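Sensor protein PfeS (Pseudomonas aeruginosa, PDB 3KYZ) is the membrane sensor histidine kinase of the PfeR/PfeS two-component system, which may activate PfeR by phosphorylation. Local coordinates at residues 70-74 with 75-79; 116-119 with 120-124. One frame throughout, in Å; residues are numbered along the deposited sequence. Where two conformers were deposited one is given.

Interaction 1: residues 70-74 with 75-79; sequences TPLSA and EESSH
Ser-73 and Glu-76 grip each other by two reciprocal bonds at the start of helix 74-77. The backbone N of Ser-73 donates to Glu-76 OE1 over 3.0 Å, nearly straight at 167°, and meets the lone pair that faces away from OE2. In return Glu-76 N donates to Ser-73 OG at 3.1 Å. That hydroxyl reaches forward over the first turn to the amide of Glu-76 because chi1 of 69° sets it between the backbone N and the carbonyl carbon. Glu-76 runs back along the chain, its CG anti to the carbonyl carbon (chi1 -72°) and CD extended beyond, with CG packed 3.4 Å from Ser-73 OG. Leu-72 crosses this chain at about a right angle; its CA lies 3.4 Å from Glu-76 OE1, while its CD2 touches the same oxygen more loosely. Behind the cap the first helical turn closes through Ser-77 N to Ser-73 O (2.9 Å) and Ser-78 N to Ala-74 O.

Around this tight core the fit is looser and waters take up the margins. One water donates to both Pro-71 O and Glu-76 OE1, and a second to Leu-72 O and Ser-77 OG. In one of the two conformers of the exposed Glu-75, a third water links its OE1 with Ser-73 OG, and OE2 accepts from NE2 of His-79 at 2.7 Å, the imidazole N-H coming from above the carboxylate plane; both links are provisional.

Glu-76 OE2 forms a salt bridge with Arg-46 and accepts from Trp-56 NE1, fixing both carboxylate oxygens and probably favouring the ionised form. Pro-62 of the second subunit packs on Ala-74 and Ser-77. The reciprocal Ser-73/Glu-76 pair is a capping box, with Ser-73 as N-cap of the short helix in this predicted periplasmic sensor domain.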
loop_
_atom_site.group_PDB
_atom_site.type_symbol
_atom_site.label_atom_id
_atom_site.label_comp_id
_atom_site.label_asym_id
_atom_site.label_seq_id
_atom_site.Cartn_x
_atom_site.Cartn_y
_atom_site.Cartn_z
ATOM N N THR A 70 -0.224 -19.545 1.946
ATOM C CA THR A 70 -0.027 -19.248 0.532
ATOM C C THR A 70 0.474 -17.816 0.394
ATOM O O THR A 70 -0.197 -16.891 0.837
ATOM C CB THR A 70 -1.340 -19.395 -0.266
ATOM O OG1 THR A 70 -1.844 -20.735 -0.143
ATOM C CG2 THR A 70 -1.114 -19.069 -1.749
ATOM N N PRO A 71 1.654 -17.626 -0.216
ATOM C CA PRO A 71 2.175 -16.263 -0.360
ATOM C C PRO A 71 1.367 -15.449 -1.358
ATOM O O PRO A 71 0.668 -16.001 -2.222
ATOM C CB PRO A 71 3.596 -16.460 -0.904
ATOM C CG PRO A 71 3.716 -17.869 -1.303
ATOM C CD PRO A 71 2.509 -18.643 -0.856
ATOM N N LEU A 72 1.460 -14.131 -1.242
ATOM C CA LEU A 72 0.829 -13.255 -2.216
ATOM C C LEU A 72 1.625 -13.259 -3.506
ATOM O O LEU A 72 2.854 -13.231 -3.485
ATOM C CB LEU A 72 0.776 -11.824 -1.686
ATOM C CG LEU A 72 -0.039 -11.613 -0.411
ATOM C CD1 LEU A 72 -0.125 -10.135 -0.089
ATOM C CD2 LEU A 72 -1.433 -12.221 -0.576
ATOM N N SER A 73 0.925 -13.278 -4.631
ATOM C CA SER A 73 1.561 -13.021 -5.916
ATOM C C SER A 73 1.901 -11.534 -6.008
ATOM O O SER A 73 1.402 -10.721 -5.221
ATOM C CB SER A 73 0.623 -13.402 -7.057
ATOM O OG SER A 73 -0.485 -12.520 -7.110
ATOM N N ALA A 74 2.755 -11.175 -6.959
ATOM C CA ALA A 74 3.057 -9.764 -7.188
ATOM C C ALA A 74 1.781 -8.996 -7.525
ATOM O O ALA A 74 1.596 -7.858 -7.094
ATOM C CB ALA A 74 4.094 -9.601 -8.280
ATOM N N GLU A 75 0.899 -9.623 -8.300
ATOM C CA GLU A 75 -0.381 -9.008 -8.635
ATOM C C GLU A 75 -1.183 -8.686 -7.372
ATOM O O GLU A 75 -1.780 -7.614 -7.258
ATOM C CB GLU A 75 -1.186 -9.913 -9.574
ATOM C CG GLU A 75 -2.415 -9.246 -10.183
ATOM C CD GLU A 75 -3.667 -9.383 -9.324
ATOM O OE1 GLU A 75 -3.732 -10.297 -8.477
ATOM O OE2 GLU A 75 -4.603 -8.579 -9.518
ATOM N N GLU A 76 -1.198 -9.616 -6.422
ATOM C CA GLU A 76 -1.904 -9.386 -5.165
ATOM C C GLU A 76 -1.241 -8.293 -4.334
ATOM O O GLU A 76 -1.925 -7.460 -3.732
ATOM C CB GLU A 76 -2.007 -10.682 -4.367
ATOM C CG GLU A 76 -3.002 -11.649 -4.984
ATOM C CD GLU A 76 -3.032 -12.987 -4.280
ATOM O OE1 GLU A 76 -1.969 -13.624 -4.158
ATOM O OE2 GLU A 76 -4.125 -13.410 -3.856
ATOM N N SER A 77 0.089 -8.290 -4.290
ATOM C CA SER A 77 0.798 -7.232 -3.570
ATOM C C SER A 77 0.416 -5.856 -4.114
ATOM O O SER A 77 0.351 -4.888 -3.359
ATOM C CB SER A 77 2.316 -7.427 -3.639
ATOM O OG SER A 77 2.709 -8.553 -2.862
ATOM N N SER A 78 0.167 -5.767 -5.420
ATOM C CA SER A 78 -0.180 -4.476 -6.017
ATOM C C SER A 78 -1.512 -3.924 -5.486
ATOM O O SER A 78 -1.770 -2.724 -5.590
ATOM C CB SER A 78 -0.187 -4.546 -7.554
ATOM O OG SER A 78 -1.374 -5.141 -8.065
ATOM N N HIS A 79 -2.342 -4.794 -4.909
ATOM C CA HIS A 79 -3.618 -4.357 -4.333
ATOM C C HIS A 79 -3.442 -3.638 -3.001
ATOM O O HIS A 79 -4.390 -3.053 -2.481
ATOM C CB HIS A 79 -4.540 -5.546 -4.053
ATOM C CG HIS A 79 -4.830 -6.406 -5.240
ATOM N ND1 HIS A 79 -5.349 -7.677 -5.119
ATOM C CD2 HIS A 79 -4.687 -6.181 -6.566
ATOM C CE1 HIS A 79 -5.505 -8.202 -6.321
ATOM N NE2 HIS A 79 -5.107 -7.316 -7.216
HETATM O O HOH W 1 -2.169 -15.608 -2.396
HETATM O O HOH W 2 4.033 -10.705 -3.256
HETATM O O HOH W 3 -3.305 -12.751 -8.218
#

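Interaction 2: residues 116-119 with 120-124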
loop_
_atom_site.group_PDB
_atom_site.type_symbol
_atom_site.label_atom_id
_atom_site.label_comp_id
_atom_site.label_asym_id
_atom_site.label_seq_id
_atom_site.Cartn_x
_atom_site.Cartn_y
_atom_site.Cartn_z
ATOM N N ILE A 116 -9.820 -6.467 2.375
ATOM C CA ILE A 116 -10.952 -7.014 1.641
ATOM C C ILE A 116 -11.311 -6.064 0.512
ATOM O O ILE A 116 -11.455 -4.865 0.735
ATOM C CB ILE A 116 -12.167 -7.291 2.577
ATOM C CG1 ILE A 116 -13.333 -7.915 1.805
ATOM C CG2 ILE A 116 -12.615 -6.027 3.319
ATOM C CD1 ILE A 116 -14.357 -8.571 2.729
ATOM N N GLN A 117 -11.423 -6.581 -0.707
ATOM C CA GLN A 117 -11.929 -5.737 -1.782
ATOM C C GLN A 117 -13.414 -5.519 -1.503
ATOM O O GLN A 117 -14.153 -6.468 -1.252
ATOM C CB GLN A 117 -11.729 -6.355 -3.165
ATOM C CG GLN A 117 -12.067 -5.361 -4.277
ATOM C CD GLN A 117 -11.566 -5.779 -5.645
ATOM O OE1 GLN A 117 -11.396 -6.964 -5.922
ATOM N NE2 GLN A 117 -11.322 -4.794 -6.513
ATOM N N LEU A 118 -13.843 -4.265 -1.512
ATOM C CA LEU A 118 -15.207 -3.938 -1.099
ATOM C C LEU A 118 -16.230 -4.728 -1.909
ATOM O O LEU A 118 -16.208 -4.679 -3.131
ATOM C CB LEU A 118 -15.472 -2.442 -1.280
ATOM C CG LEU A 118 -16.762 -1.953 -0.623
ATOM C CD1 LEU A 118 -16.624 -1.975 0.895
ATOM C CD2 LEU A 118 -17.105 -0.562 -1.111
ATOM N N PRO A 119 -17.127 -5.464 -1.234
ATOM C CA PRO A 119 -18.212 -6.113 -1.981
ATOM C C PRO A 119 -19.059 -5.084 -2.727
ATOM O O PRO A 119 -19.359 -4.021 -2.186
ATOM C CB PRO A 119 -19.044 -6.781 -0.881
ATOM C CG PRO A 119 -18.063 -7.051 0.206
ATOM C CD PRO A 119 -17.125 -5.856 0.188
ATOM N N GLU A 120 -19.448 -5.406 -3.954
ATOM C CA GLU A 120 -20.143 -4.448 -4.807
ATOM C C GLU A 120 -21.408 -3.867 -4.169
ATOM O O GLU A 120 -21.739 -2.696 -4.375
ATOM C CB GLU A 120 -20.477 -5.088 -6.155
ATOM C CG GLU A 120 -21.089 -4.131 -7.161
ATOM C CD GLU A 120 -21.532 -4.834 -8.428
ATOM O OE1 GLU A 120 -21.677 -6.075 -8.395
ATOM O OE2 GLU A 120 -21.739 -4.149 -9.453
ATOM N N ARG A 121 -22.111 -4.679 -3.387
ATOM C CA ARG A 121 -23.376 -4.235 -2.807
ATOM C C ARG A 121 -23.194 -3.126 -1.772
ATOM O O ARG A 121 -24.160 -2.443 -1.419
ATOM C CB ARG A 121 -24.133 -5.410 -2.181
ATOM C CG ARG A 121 -23.585 -5.821 -0.833
ATOM C CD ARG A 121 -24.368 -6.966 -0.214
ATOM N NE ARG A 121 -23.779 -7.323 1.068
ATOM C CZ ARG A 121 -22.664 -8.032 1.202
ATOM N NH1 ARG A 121 -22.029 -8.480 0.129
ATOM N NH2 ARG A 121 -22.194 -8.306 2.411
ATOM N N LEU A 122 -21.964 -2.945 -1.290
ATOM C CA LEU A 122 -21.701 -2.006 -0.200
ATOM C C LEU A 122 -21.164 -0.657 -0.664
ATOM O O LEU A 122 -20.866 0.210 0.160
ATOM C CB LEU A 122 -20.718 -2.601 0.814
ATOM C CG LEU A 122 -21.126 -3.843 1.607
ATOM C CD1 LEU A 122 -20.049 -4.171 2.643
ATOM C CD2 LEU A 122 -22.480 -3.648 2.276
ATOM N N LEU A 123 -21.021 -0.478 -1.971
ATOM C CA LEU A 123 -20.430 0.751 -2.479
ATOM C C LEU A 123 -21.410 1.905 -2.318
ATOM O O LEU A 123 -22.566 1.796 -2.722
ATOM C CB LEU A 123 -20.021 0.598 -3.943
ATOM C CG LEU A 123 -19.234 1.772 -4.528
ATOM C CD1 LEU A 123 -17.841 1.871 -3.910
ATOM C CD2 LEU A 123 -19.145 1.638 -6.035
ATOM N N PRO A 124 -20.953 3.015 -1.716
ATOM C CA PRO A 124 -21.812 4.191 -1.544
ATOM C C PRO A 124 -22.472 4.601 -2.857
ATOM O O PRO A 124 -21.771 4.718 -3.866
ATOM C CB PRO A 124 -20.826 5.272 -1.091
ATOM C CG PRO A 124 -19.736 4.512 -0.407
ATOM C CD PRO A 124 -19.591 3.242 -1.199
#
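The guanidinium of Arg-121 meets the Pro-119 ring obliquely, NH1 lying 3.6 Å from CB of that ring. Its chain leaves the backbone with CG between N and the carbonyl carbon (chi1 78°) and then runs extended as far as NE, which brings the guanidinium back alongside the proline. Another part of the same proline ring, CD, faces Leu-122 CD1 at 4.2 Å; these two side chains lie side by side and point the same way.

The turn is closed by one backbone bond across it, from Leu-122 N to Pro-119 O, 3.0 Å long with an N-H...O angle of 161°. The donor stands 44° out of the carbonyl plane, and Leu-122 CB also rests 3.6 Å from that oxygen. Leu-118 divides its methyls between two neighbours: CD1 approaches Leu-122 CB at 4.1 Å, whereas CD2 sits 3.8 Å from Leu-123 CD1, the two leucines crossing at about a right angle.

This 3-10 turn follows strand 113-117 and sets residues 118-122 against the long helix 17-53, while Leu-123 and Pro-124 pass on to the loop residues Arg-92 and Met-90. Leu-118 packs on Leu-23, Leu-122 on Asp-19, and Pro-119 on Glu-53, whose carboxylate also pairs with Arg-121 NH2 in a salt bridge. On the sheet side, Leu-118 touches Val-101 of strand 100-104.

Overall arrangement
From the N terminus the chain runs through the long helix 17-53 and strand 57-60 before interaction 1 closes the entry into helix 74-77. Strands 100-104 and 113-117 follow, and interaction 2 then turns the chain at the exit from the last strand. The two are in series, neither nested nor crossed, with centres about 20 Å apart and nearest atoms about 6 Å apart. Both reach helix 17-53, interaction 1 through Arg-46 and interaction 2 through residues near both helix ends. Tyr-100, at the start of strand 100-104, lies between them: it stacks with His-79 and touches Gln-117.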